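Side-chain contacts in endo-beta-1,4-glucanase (Ampullaria crossean, PDB 5XBU), which probably hydrolyses internal beta-1,4-glucosidic bonds of cellulose, as a glycoside hydrolase of family 45: residues 125-130 and 137-142; 103-108 and 166-171; 49-54 and 107-112; 89-94 and 118-123. All blocks are in the same frame, centred on the assembly; numbering follows the deposited sequence. Where two conformers were deposited one is given.

Interaction 1: 125-130 and 137-142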
loop_
_atom_site.group_PDB
_atom_site.type_symbol
_atom_site.label_atom_id
_atom_site.label_comp_id
_atom_site.label_asym_id
_atom_site.label_seq_id
_atom_site.Cartn_x
_atom_site.Cartn_y
_atom_site.Cartn_z
ATOM N N GLY A 125 2.604 5.301 14.006
ATOM C CA GLY A 125 1.585 4.468 14.605
ATOM C C GLY A 125 0.697 3.914 13.520
ATOM O O GLY A 125 0.653 4.450 12.409
ATOM N N LYS A 126 -0.025 2.859 13.855
ATOM C CA LYS A 126 -0.927 2.208 12.926
ATOM C C LYS A 126 -2.152 3.091 12.679
ATOM O O LYS A 126 -2.442 4.030 13.439
ATOM C CB LYS A 126 -1.366 0.869 13.530
ATOM C CG LYS A 126 -2.139 1.025 14.854
ATOM C CD LYS A 126 -2.653 -0.279 15.390
ATOM C CE LYS A 126 -4.119 -0.365 15.162
ATOM N NZ LYS A 126 -4.675 -1.628 15.686
ATOM N N PRO A 127 -2.924 2.791 11.629
ATOM C CA PRO A 127 -4.189 3.515 11.424
ATOM C C PRO A 127 -5.068 3.403 12.666
ATOM O O PRO A 127 -5.132 2.361 13.301
ATOM C CB PRO A 127 -4.800 2.820 10.204
ATOM C CG PRO A 127 -3.596 2.321 9.445
ATOM C CD PRO A 127 -2.675 1.808 10.563
ATOM N N GLY A 128 -5.745 4.503 13.038
ATOM C CA GLY A 128 -6.542 4.593 14.258
ATOM C C GLY A 128 -5.869 5.329 15.375
ATOM O O GLY A 128 -6.525 5.660 16.375
ATOM N N THR A 129 -4.580 5.597 15.236
ATOM C CA THR A 129 -3.835 6.257 16.284
ATOM C C THR A 129 -3.502 7.693 15.955
ATOM O O THR A 129 -2.771 8.333 16.723
ATOM C CB THR A 129 -2.558 5.510 16.654
ATOM O OG1 THR A 129 -1.650 5.508 15.544
ATOM C CG2 THR A 129 -2.862 4.101 17.106
ATOM N N ASN A 130 -4.008 8.209 14.832
ATOM C CA ASN A 130 -3.840 9.616 14.453
ATOM C C ASN A 130 -2.393 9.987 14.170
ATOM O O ASN A 130 -2.010 11.165 14.288
ATOM C CB ASN A 130 -4.487 10.567 15.452
ATOM C CG ASN A 130 -5.943 10.254 15.642
ATOM O OD1 ASN A 130 -6.646 9.993 14.692
ATOM N ND2 ASN A 130 -6.408 10.287 16.870
ATOM N N TYR A 137 -1.318 11.671 5.707
ATOM C CA TYR A 137 -2.070 10.429 5.544
ATOM C C TYR A 137 -1.700 9.421 6.619
ATOM O O TYR A 137 -0.526 9.262 6.969
ATOM C CB TYR A 137 -1.829 9.808 4.150
ATOM C CG TYR A 137 -2.238 10.766 3.063
ATOM C CD1 TYR A 137 -3.567 10.913 2.736
ATOM C CD2 TYR A 137 -1.288 11.528 2.417
ATOM C CE1 TYR A 137 -3.976 11.839 1.762
ATOM C CE2 TYR A 137 -1.679 12.461 1.433
ATOM C CZ TYR A 137 -3.013 12.585 1.117
ATOM O OH TYR A 137 -3.355 13.529 0.154
ATOM N N GLU A 138 -2.710 8.703 7.097
ATOM C CA GLU A 138 -2.501 7.699 8.152
ATOM C C GLU A 138 -1.815 6.431 7.675
ATOM O O GLU A 138 -1.429 5.609 8.514
ATOM C CB GLU A 138 -3.807 7.323 8.834
ATOM C CG GLU A 138 -4.753 6.557 7.962
ATOM C CD GLU A 138 -5.961 6.004 8.671
ATOM O OE1 GLU A 138 -6.216 6.381 9.846
ATOM O OE2 GLU A 138 -6.643 5.146 8.063
ATOM N N VAL A 139 -1.736 6.215 6.368
ATOM C CA VAL A 139 -1.140 5.023 5.801
ATOM C C VAL A 139 -0.698 5.370 4.390
ATOM O O VAL A 139 -1.237 6.289 3.754
ATOM C CB VAL A 139 -2.134 3.833 5.818
ATOM C CG1 VAL A 139 -3.288 4.038 4.890
ATOM C CG2 VAL A 139 -1.437 2.508 5.572
ATOM N N HIS A 140 0.301 4.632 3.915
ATOM C CA HIS A 140 0.839 4.767 2.571
ATOM C C HIS A 140 0.857 3.397 1.916
ATOM O O HIS A 140 1.239 2.414 2.550
ATOM C CB HIS A 140 2.241 5.334 2.610
ATOM C CG HIS A 140 2.782 5.631 1.265
ATOM N ND1 HIS A 140 2.403 6.769 0.592
ATOM C CD2 HIS A 140 3.606 4.922 0.457
ATOM C CE1 HIS A 140 2.989 6.741 -0.590
ATOM N NE2 HIS A 140 3.728 5.644 -0.701
ATOM N N PHE A 141 0.516 3.337 0.634
ATOM C CA PHE A 141 0.613 2.110 -0.161
ATOM C C PHE A 141 1.603 2.315 -1.297
ATOM O O PHE A 141 1.345 3.099 -2.212
ATOM C CB PHE A 141 -0.750 1.645 -0.667
ATOM C CG PHE A 141 -1.661 1.274 0.455
ATOM C CD1 PHE A 141 -1.471 0.077 1.156
ATOM C CD2 PHE A 141 -2.678 2.133 0.887
ATOM C CE1 PHE A 141 -2.260 -0.249 2.237
ATOM C CE2 PHE A 141 -3.475 1.789 1.962
ATOM C CZ PHE A 141 -3.273 0.614 2.643
ATOM N N ASP A 142 2.722 1.590 -1.254
ATOM C CA ASP A 142 3.667 1.565 -2.358
ATOM C C ASP A 142 3.221 0.449 -3.292
ATOM O O ASP A 142 3.064 -0.695 -2.868
ATOM C CB ASP A 142 5.084 1.350 -1.829
ATOM C CG ASP A 142 6.154 1.997 -2.689
ATOM O OD1 ASP A 142 5.834 2.580 -3.735
ATOM O OD2 ASP A 142 7.328 1.885 -2.273
HETATM O O HOH W 1 -0.054 3.667 9.834
HETATM O O HOH W 2 -5.108 7.154 12.101
#

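Interaction 2: 103-108 and 166-171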
loop_
_atom_site.group_PDB
_atom_site.type_symbol
_atom_site.label_atom_id
_atom_site.label_comp_id
_atom_site.label_asym_id
_atom_site.label_seq_id
_atom_site.Cartn_x
_atom_site.Cartn_y
_atom_site.Cartn_z
ATOM N N PRO A 103 -11.886 1.980 -8.789
ATOM C CA PRO A 103 -11.167 1.399 -7.656
ATOM C C PRO A 103 -10.321 0.225 -8.115
ATOM O O PRO A 103 -10.577 -0.406 -9.141
ATOM C CB PRO A 103 -12.288 0.933 -6.731
ATOM C CG PRO A 103 -13.463 0.702 -7.611
ATOM C CD PRO A 103 -13.321 1.647 -8.777
ATOM N N VAL A 104 -9.282 -0.050 -7.342
ATOM C CA VAL A 104 -8.431 -1.207 -7.594
ATOM C C VAL A 104 -8.095 -1.848 -6.252
ATOM O O VAL A 104 -7.773 -1.155 -5.287
ATOM C CB VAL A 104 -7.147 -0.818 -8.364
ATOM C CG1 VAL A 104 -6.313 -2.031 -8.659
ATOM C CG2 VAL A 104 -7.469 -0.076 -9.684
ATOM N N VAL A 105 -8.170 -3.166 -6.211
ATOM C CA VAL A 105 -7.832 -3.965 -5.037
ATOM C C VAL A 105 -6.392 -4.448 -5.152
ATOM O O VAL A 105 -5.996 -5.033 -6.168
ATOM C CB VAL A 105 -8.809 -5.139 -4.863
ATOM C CG1 VAL A 105 -8.390 -6.054 -3.698
ATOM C CG2 VAL A 105 -10.246 -4.660 -4.673
ATOM N N PHE A 106 -5.619 -4.239 -4.085
ATOM C CA PHE A 106 -4.232 -4.668 -4.007
ATOM C C PHE A 106 -4.066 -5.607 -2.819
ATOM O O PHE A 106 -4.657 -5.391 -1.755
ATOM C CB PHE A 106 -3.281 -3.493 -3.805
ATOM C CG PHE A 106 -3.279 -2.513 -4.953
ATOM C CD1 PHE A 106 -4.260 -1.544 -5.035
ATOM C CD2 PHE A 106 -2.313 -2.574 -5.946
ATOM C CE1 PHE A 106 -4.286 -0.647 -6.099
ATOM C CE2 PHE A 106 -2.325 -1.688 -7.018
ATOM C CZ PHE A 106 -3.328 -0.729 -7.082
ATOM N N MET A 107 -3.205 -6.604 -2.959
ATOM C CA MET A 107 -2.860 -7.491 -1.852
ATOM C C MET A 107 -1.525 -7.104 -1.239
ATOM O O MET A 107 -0.552 -6.824 -1.947
ATOM C CB MET A 107 -2.832 -8.948 -2.328
ATOM C CG MET A 107 -2.625 -9.934 -1.167
ATOM S SD MET A 107 -2.991 -11.634 -1.626
ATOM C CE MET A 107 -1.594 -11.991 -2.711
ATOM N N VAL A 108 -1.479 -7.106 0.096
ATOM C CA VAL A 108 -0.252 -6.836 0.832
ATOM C C VAL A 108 0.692 -8.024 0.711
ATOM O O VAL A 108 0.398 -9.116 1.203
ATOM C CB VAL A 108 -0.565 -6.573 2.312
ATOM C CG1 VAL A 108 0.707 -6.382 3.083
ATOM C CG2 VAL A 108 -1.537 -5.389 2.452
ATOM N N PRO A 166 -12.200 -8.384 1.547
ATOM C CA PRO A 166 -11.803 -9.760 1.245
ATOM C C PRO A 166 -11.028 -9.813 -0.065
ATOM O O PRO A 166 -11.360 -9.140 -1.041
ATOM C CB PRO A 166 -13.140 -10.498 1.122
ATOM C CG PRO A 166 -14.111 -9.652 1.832
ATOM C CD PRO A 166 -13.655 -8.242 1.718
ATOM N N CYS A 167 -9.988 -10.633 -0.111
ATOM C CA CYS A 167 -9.222 -10.738 -1.346
ATOM C C CYS A 167 -10.015 -11.449 -2.434
ATOM O O CYS A 167 -10.720 -12.421 -2.164
ATOM C CB CYS A 167 -7.907 -11.493 -1.148
ATOM S SG CYS A 167 -6.689 -10.611 -0.152
ATOM N N PRO A 168 -9.883 -11.004 -3.676
ATOM C CA PRO A 168 -10.391 -11.779 -4.796
ATOM C C PRO A 168 -9.792 -13.183 -4.764
ATOM O O PRO A 168 -8.679 -13.404 -4.272
ATOM C CB PRO A 168 -9.905 -10.969 -6.000
ATOM C CG PRO A 168 -9.788 -9.515 -5.458
ATOM C CD PRO A 168 -9.207 -9.771 -4.114
ATOM N N GLY A 169 -10.540 -14.142 -5.314
ATOM C CA GLY A 169 -10.146 -15.534 -5.166
ATOM C C GLY A 169 -8.780 -15.850 -5.749
ATOM O O GLY A 169 -8.038 -16.664 -5.205
ATOM N N ASP A 170 -8.427 -15.218 -6.866
ATOM C CA ASP A 170 -7.127 -15.513 -7.455
ATOM C C ASP A 170 -5.993 -15.043 -6.553
ATOM O O ASP A 170 -4.978 -15.735 -6.415
ATOM C CB ASP A 170 -6.994 -14.884 -8.837
ATOM C CG ASP A 170 -7.012 -13.370 -8.795
ATOM O OD1 ASP A 170 -8.027 -12.803 -8.343
ATOM O OD2 ASP A 170 -6.018 -12.751 -9.226
ATOM N N LEU A 171 -6.153 -13.874 -5.924
ATOM C CA LEU A 171 -5.126 -13.355 -5.026
ATOM C C LEU A 171 -5.053 -14.184 -3.759
ATOM O O LEU A 171 -3.961 -14.441 -3.244
ATOM C CB LEU A 171 -5.391 -11.876 -4.727
ATOM C CG LEU A 171 -5.030 -10.934 -5.873
ATOM C CD1 LEU A 171 -5.579 -9.546 -5.612
ATOM C CD2 LEU A 171 -3.536 -10.889 -6.089
#

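Interaction 3: 49-54 and 107-112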
loop_
_atom_site.group_PDB
_atom_site.type_symbol
_atom_site.label_atom_id
_atom_site.label_comp_id
_atom_site.label_asym_id
_atom_site.label_seq_id
_atom_site.Cartn_x
_atom_site.Cartn_y
_atom_site.Cartn_z
ATOM N N PHE A 49 7.653 -15.073 -6.669
ATOM C CA PHE A 49 6.819 -15.692 -7.682
ATOM C C PHE A 49 6.477 -14.658 -8.749
ATOM O O PHE A 49 6.246 -13.484 -8.422
ATOM C CB PHE A 49 5.514 -16.214 -7.085
ATOM C CG PHE A 49 5.680 -17.240 -5.990
ATOM C CD1 PHE A 49 6.348 -18.419 -6.209
ATOM C CD2 PHE A 49 5.125 -17.035 -4.743
ATOM C CE1 PHE A 49 6.485 -19.387 -5.232
ATOM C CE2 PHE A 49 5.238 -17.981 -3.748
ATOM C CZ PHE A 49 5.931 -19.166 -3.983
ATOM N N PRO A 50 6.405 -15.058 -10.019
ATOM C CA PRO A 50 6.045 -14.087 -11.059
ATOM C C PRO A 50 4.781 -13.313 -10.744
ATOM O O PRO A 50 4.722 -12.104 -11.016
ATOM C CB PRO A 50 5.933 -14.950 -12.329
ATOM C CG PRO A 50 7.006 -16.016 -12.101
ATOM C CD PRO A 50 6.859 -16.344 -10.598
ATOM N N TRP A 51 3.751 -13.965 -10.193
ATOM C CA TRP A 51 2.524 -13.225 -9.912
ATOM C C TRP A 51 2.766 -12.042 -8.983
ATOM O O TRP A 51 2.037 -11.041 -9.044
ATOM C CB TRP A 51 1.417 -14.128 -9.378
ATOM C CG TRP A 51 1.706 -14.779 -8.043
ATOM C CD1 TRP A 51 2.090 -16.067 -7.832
ATOM C CD2 TRP A 51 1.580 -14.181 -6.740
ATOM N NE1 TRP A 51 2.227 -16.299 -6.493
ATOM C CE2 TRP A 51 1.923 -15.156 -5.800
ATOM C CE3 TRP A 51 1.181 -12.920 -6.292
ATOM C CZ2 TRP A 51 1.908 -14.896 -4.432
ATOM C CZ3 TRP A 51 1.172 -12.663 -4.930
ATOM C CH2 TRP A 51 1.538 -13.655 -4.012
ATOM N N ASN A 52 3.746 -12.153 -8.090
ATOM C CA ASN A 52 4.047 -11.090 -7.131
ATOM C C ASN A 52 4.844 -9.937 -7.744
ATOM O O ASN A 52 5.020 -8.896 -7.105
ATOM C CB ASN A 52 4.740 -11.716 -5.911
ATOM C CG ASN A 52 4.844 -10.759 -4.764
ATOM O OD1 ASN A 52 3.908 -10.012 -4.479
ATOM N ND2 ASN A 52 5.990 -10.781 -4.082
ATOM N N LEU A 53 5.274 -10.072 -8.993
ATOM C CA LEU A 53 5.786 -8.967 -9.790
ATOM C C LEU A 53 4.755 -8.415 -10.759
ATOM O O LEU A 53 4.920 -7.290 -11.239
ATOM C CB LEU A 53 7.013 -9.450 -10.593
ATOM C CG LEU A 53 8.210 -9.818 -9.733
ATOM C CD1 LEU A 53 9.328 -10.319 -10.606
ATOM C CD2 LEU A 53 8.684 -8.634 -8.873
ATOM N N GLN A 54 3.706 -9.185 -11.062
ATOM C CA GLN A 54 2.781 -8.879 -12.152
ATOM C C GLN A 54 1.444 -8.303 -11.700
ATOM O O GLN A 54 0.813 -7.555 -12.468
ATOM C CB GLN A 54 2.473 -10.159 -12.940
ATOM C CG GLN A 54 3.651 -10.749 -13.660
ATOM C CD GLN A 54 3.421 -12.194 -14.052
ATOM O OE1 GLN A 54 2.558 -12.881 -13.509
ATOM N NE2 GLN A 54 4.213 -12.670 -15.009
ATOM N N MET A 107 -3.205 -6.604 -2.959
ATOM C CA MET A 107 -2.860 -7.491 -1.852
ATOM C C MET A 107 -1.525 -7.104 -1.239
ATOM O O MET A 107 -0.552 -6.824 -1.947
ATOM C CB MET A 107 -2.832 -8.948 -2.328
ATOM C CG MET A 107 -2.625 -9.934 -1.167
ATOM S SD MET A 107 -2.991 -11.634 -1.626
ATOM C CE MET A 107 -1.594 -11.991 -2.711
ATOM N N VAL A 108 -1.479 -7.106 0.096
ATOM C CA VAL A 108 -0.252 -6.836 0.832
ATOM C C VAL A 108 0.692 -8.024 0.711
ATOM O O VAL A 108 0.398 -9.116 1.203
ATOM C CB VAL A 108 -0.565 -6.573 2.312
ATOM C CG1 VAL A 108 0.707 -6.382 3.083
ATOM C CG2 VAL A 108 -1.537 -5.389 2.452
ATOM N N THR A 109 1.848 -7.794 0.079
ATOM C CA THR A 109 2.863 -8.838 -0.065
ATOM C C THR A 109 4.239 -8.380 0.371
ATOM O O THR A 109 5.177 -9.187 0.343
ATOM C CB THR A 109 2.935 -9.378 -1.493
ATOM O OG1 THR A 109 3.420 -8.324 -2.317
ATOM C CG2 THR A 109 1.617 -9.898 -1.980
ATOM N N ASN A 110 4.395 -7.131 0.803
ATOM C CA ASN A 110 5.701 -6.603 1.141
ATOM C C ASN A 110 5.481 -5.434 2.092
ATOM O O ASN A 110 4.340 -5.074 2.376
ATOM C CB ASN A 110 6.421 -6.251 -0.165
ATOM C CG ASN A 110 7.891 -5.949 -0.002
ATOM O OD1 ASN A 110 8.525 -6.301 0.989
ATOM N ND2 ASN A 110 8.457 -5.296 -1.004
ATOM N N ALA A 111 6.582 -4.861 2.582
ATOM C CA ALA A 111 6.544 -3.740 3.513
ATOM C C ALA A 111 7.346 -2.569 2.976
ATOM O O ALA A 111 8.376 -2.758 2.323
ATOM C CB ALA A 111 7.158 -4.159 4.850
ATOM N N CYS A 112 6.875 -1.365 3.309
ATOM C CA CYS A 112 7.593 -0.117 3.079
ATOM C C CYS A 112 8.125 0.328 4.442
ATOM O O CYS A 112 7.380 0.930 5.234
ATOM C CB CYS A 112 6.657 0.938 2.485
ATOM S SG CYS A 112 7.463 2.541 2.124
#

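Interaction 4: 89-94 and 118-123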
loop_
_atom_site.group_PDB
_atom_site.type_symbol
_atom_site.label_atom_id
_atom_site.label_comp_id
_atom_site.label_asym_id
_atom_site.label_seq_id
_atom_site.Cartn_x
_atom_site.Cartn_y
_atom_site.Cartn_z
ATOM N N GLY A 89 -7.297 13.668 -6.130
ATOM C CA GLY A 89 -6.229 14.419 -5.525
ATOM C C GLY A 89 -4.867 13.787 -5.714
ATOM O O GLY A 89 -4.727 12.664 -6.205
ATOM N N PHE A 90 -3.861 14.527 -5.265
ATOM C CA PHE A 90 -2.454 14.152 -5.299
ATOM C C PHE A 90 -1.696 15.204 -4.502
ATOM O O PHE A 90 -2.215 16.293 -4.232
ATOM C CB PHE A 90 -1.922 14.027 -6.735
ATOM C CG PHE A 90 -2.071 15.295 -7.521
ATOM C CD1 PHE A 90 -3.262 15.573 -8.163
ATOM C CD2 PHE A 90 -1.037 16.207 -7.575
ATOM C CE1 PHE A 90 -3.406 16.746 -8.894
ATOM C CE2 PHE A 90 -1.182 17.397 -8.295
ATOM C CZ PHE A 90 -2.359 17.645 -8.953
ATOM N N VAL A 91 -0.454 14.885 -4.155
ATOM C CA VAL A 91 0.400 15.843 -3.439
ATOM C C VAL A 91 1.055 16.756 -4.466
ATOM O O VAL A 91 1.672 16.252 -5.416
ATOM C CB VAL A 91 1.452 15.105 -2.603
ATOM C CG1 VAL A 91 2.430 16.069 -1.968
ATOM C CG2 VAL A 91 0.794 14.242 -1.546
ATOM N N PRO A 92 0.936 18.074 -4.316
ATOM C CA PRO A 92 1.456 18.965 -5.352
ATOM C C PRO A 92 2.943 18.736 -5.597
ATOM O O PRO A 92 3.750 18.654 -4.662
ATOM C CB PRO A 92 1.134 20.369 -4.821
ATOM C CG PRO A 92 0.535 20.228 -3.528
ATOM C CD PRO A 92 0.143 18.802 -3.308
ATOM N N GLY A 93 3.292 18.583 -6.871
ATOM C CA GLY A 93 4.662 18.376 -7.282
ATOM C C GLY A 93 5.130 16.948 -7.148
ATOM O O GLY A 93 6.281 16.648 -7.503
ATOM N N LYS A 94 4.261 16.047 -6.661
ATOM C CA LYS A 94 4.608 14.673 -6.321
ATOM C C LYS A 94 3.536 13.700 -6.796
ATOM O O LYS A 94 3.293 12.666 -6.157
ATOM C CB LYS A 94 4.872 14.569 -4.827
ATOM C CG LYS A 94 6.097 15.387 -4.477
ATOM C CD LYS A 94 6.425 15.426 -3.030
ATOM C CE LYS A 94 7.796 16.044 -2.840
ATOM N NZ LYS A 94 7.953 16.546 -1.474
ATOM N N GLU A 118 11.206 7.958 4.678
ATOM C CA GLU A 118 10.632 8.871 5.664
ATOM C C GLU A 118 9.417 9.607 5.125
ATOM O O GLU A 118 8.386 9.689 5.807
ATOM C CB GLU A 118 11.676 9.880 6.138
ATOM C CG GLU A 118 11.115 10.996 7.051
ATOM C CD GLU A 118 10.507 10.536 8.371
ATOM O OE1 GLU A 118 10.732 9.406 8.844
ATOM O OE2 GLU A 118 9.840 11.375 9.012
ATOM N N GLU A 119 9.532 10.195 3.934
ATOM C CA GLU A 119 8.497 11.102 3.446
ATOM C C GLU A 119 7.126 10.439 3.437
ATOM O O GLU A 119 6.119 11.048 3.845
ATOM C CB GLU A 119 8.865 11.567 2.033
ATOM C CG GLU A 119 7.767 12.400 1.389
ATOM C CD GLU A 119 8.182 13.075 0.093
ATOM O OE1 GLU A 119 7.362 13.869 -0.405
ATOM O OE2 GLU A 119 9.293 12.833 -0.423
ATOM N N TRP A 120 7.053 9.227 2.879
ATOM C CA TRP A 120 5.787 8.557 2.636
ATOM C C TRP A 120 5.453 7.520 3.693
ATOM O O TRP A 120 4.281 7.354 4.036
ATOM C CB TRP A 120 5.784 7.886 1.255
ATOM C CG TRP A 120 5.966 8.834 0.116
ATOM C CD1 TRP A 120 7.090 8.996 -0.641
ATOM C CD2 TRP A 120 4.994 9.758 -0.405
ATOM N NE1 TRP A 120 6.880 9.956 -1.595
ATOM C CE2 TRP A 120 5.603 10.429 -1.481
ATOM C CE3 TRP A 120 3.660 10.065 -0.096
ATOM C CZ2 TRP A 120 4.936 11.378 -2.245
ATOM C CZ3 TRP A 120 3.001 11.022 -0.857
ATOM C CH2 TRP A 120 3.644 11.669 -1.910
ATOM N N CYS A 121 6.447 6.781 4.194
ATOM C CA CYS A 121 6.191 5.657 5.089
ATOM C C CYS A 121 6.576 5.941 6.527
ATOM O O CYS A 121 6.371 5.075 7.382
ATOM C CB CYS A 121 6.889 4.395 4.577
ATOM S SG CYS A 121 6.208 3.989 2.939
ATOM N N GLY A 122 7.095 7.138 6.815
ATOM C CA GLY A 122 7.424 7.562 8.172
ATOM C C GLY A 122 6.176 7.962 8.928
ATOM O O GLY A 122 5.797 9.140 9.012
ATOM N N ILE A 123 5.503 6.933 9.431
ATOM C CA ILE A 123 4.246 7.041 10.151
ATOM C C ILE A 123 4.461 6.238 11.434
ATOM O O ILE A 123 4.726 5.039 11.368
ATOM C CB ILE A 123 3.038 6.511 9.356
ATOM C CG1 ILE A 123 3.032 7.105 7.936
ATOM C CG2 ILE A 123 1.761 6.833 10.111
ATOM C CD1 ILE A 123 1.923 6.589 7.060
#

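Interaction 1: 125-130 and 137-142
Pro127 and Glu138 carry this contact, and their CA atoms, 5.6 Å apart, mark the closest approach of the two backbones. The van der Waals part is small. Pro127 CB lies 3.7 Å from Glu138 OE2, and Pro127 CG reaches Val139 CB at 4.2 Å, the two side chains meeting at a slant. A first torsion of 69° sets Glu138 CG between its backbone N and carbonyl carbon; the extended chain then brings the carboxylate beside the proline.

The polar part runs through two waters. One gives its hydrogens to Gly125 O and, at 2.7 Å, to Glu138 O. The other donates to Glu138 OE1 at 2.6 Å and accepts from Gly128 N at 2.9 Å and from Asn130 N. Within 125-130, a type II turn from Lys126 to Thr129 is fastened by Thr129 OG1 and Thr129 N, both bonded to Lys126 O.

Glu138 OE2 has its own partner, Trp162 NE1 of strand 160-165; this indole also touches Pro127 and Val139. The contact sets the loop after helix 118-121 against the residues leading into strand 140-144. Glu138 OE1 reaches the turn through a water, with no direct hydrogen bond between the two segments, implying a solvent-mediated attachment.

Interaction 2: 103-108 and 166-171
Met107 and Leu171 have the nearest CA atoms of the two segments, 7.0 Å apart, a gap too wide for main-chain pairing and filled by side chains. Residues 104-108 form a strand, whereas 166-171 comes in as loop and enters a helix at Gly169, with Pro168 at the N-cap position.

Val105 and Met107, two apart on the strand, both point toward the second segment. Val105 points a methyl at the proline ring, with Val105 CG1 3.8 Å from Pro168 CD. Met107 goes further: CG stands anti to the backbone N (chi1 -174°), and the chain stays extended up to chi3, whose 71° torsion turns CE alongside the start of the helix. The thioether slides past Leu171 in the opposite direction, with Met107 SD 3.9 Å from Leu171 CB and Met107 CE 4.0 Å from Leu171 CD2. Met107 SD also sits 3.4 Å from Leu171 O, and Cys167 SG approaches the same sulfur at 4.1 Å. With an alanine in place of Met107, a gap would probably open between the strand and the pair Cys167 and Leu171, with Val105 on Pro168 the main contact left between these segments.

Strand 104-108 runs between strands 57-60 and 81-86. The disulfide of Cys167 with Cys81 ties the incoming loop to the latter, and Tyr175, further along helix 169-175, also packs on Met107.

Interaction 3: 49-54 and 107-112
Asn52 and Thr109 share the single hydrogen bond of this buried contact, from Thr109 OG1 to Asn52 OD1 at 2.8 Å. The hydroxyl lies in the carbonyl plane and uses a lone pair of OD1, at a C=O...donor angle of 133°. Asn52 carries CG anti to its backbone N (chi1 -169°), which swings the amide away from the helix toward the strand end. The two side chains pass each other in opposite directions.

Trp51 lies beside this pair, its CG between the backbone N and the carbonyl carbon (chi1 64°), which carries the ring over Asn52 CB to meet Met107 and Thr109. Its six-membered ring presents CZ3 to Thr109 CG2, 4.1 Å away at the ring edge and near its plane. The methyl of Met107 arrives obliquely, with Met107 CE 3.6 Å from Trp51 CZ3, and the two side chains cross at about a right angle. Asn52 CB sits 3.7 Å from the plane of the indole, displaced toward the rim, so neighbouring helix residues brace each other. Trp51 NE1 is hydrogen-bonded to Gln177 OE1, which helps to fix the rotation of the ring.

The arrangement docks the short helix 50-54 on the end of strand 104-108, where Val57 of the adjoining strand touches both Asn52 and Thr109. It is a peripheral helix packed against the barrel sheet, consistent with the double-psi beta-barrel assigned to this family.

Interaction 4: 89-94 and 118-123
Lys94 reaches from an exposed loop to Glu119 and Trp120 of helix 118-121. CB comes first: Lys94 CB lies 4.1 Å from Trp120 CZ2, at the indole edge and near the ring plane. With CG anti to the carbonyl carbon (chi1 -65°) and every later torsion close to extended, the chain runs on straight toward the helix. Lys94 CD passes 3.2 Å from Glu119 OE1, and Lys94 CE stays about as close to that oxygen. At the tip, Lys94 NZ forms a salt bridge of 2.9 Å with Glu119 OE1, approaching on the syn side but 35° out of the carboxylate plane.

The same oxygen is hydrogen-bonded to His135 NE2, so two groups hold the carboxylate. An alanine at Glu119 is likely to leave the lysine ammonium without its charged mate, its tail free to swing, and His135 short of a partner. Beside the lysine, Val91 CG2 touches Trp120 CH2 at 3.9 Å, also at the ring edge. Glu119 CG lies over one face of the indole, near its rim; the rings of His135 and His140 also meet the indole, with inclined planes.

Val91 and Lys94 are the two ends of a type II beta turn, closed by Lys94 N to Val91 O and with Gly93 at positive phi. The contact is therefore a beta turn of the loop between strands 81-86 and 104-108 leaning on a short helix beside the barrel.

Along the chain, interaction 3 opens first, at helix 50-54, and closes on 107-112. Before it closes, interaction 4 opens at 89-94; it ends on 118-123, so the two loops cross, and the Cys112-Cys121 disulfide joins their closing segments. Interaction 2 starts at 103-108, sharing Met107 and Val108 with the end of interaction 3, and also crosses interaction 4. Its long loop, closing only at 166-171, contains the short one of interaction 1. Strand 104-108 is thus tied to both the early helix and helix 169-175, while helix 118-121 touches strand 140-144, linking interactions 4 and 1 on another part of the barrel.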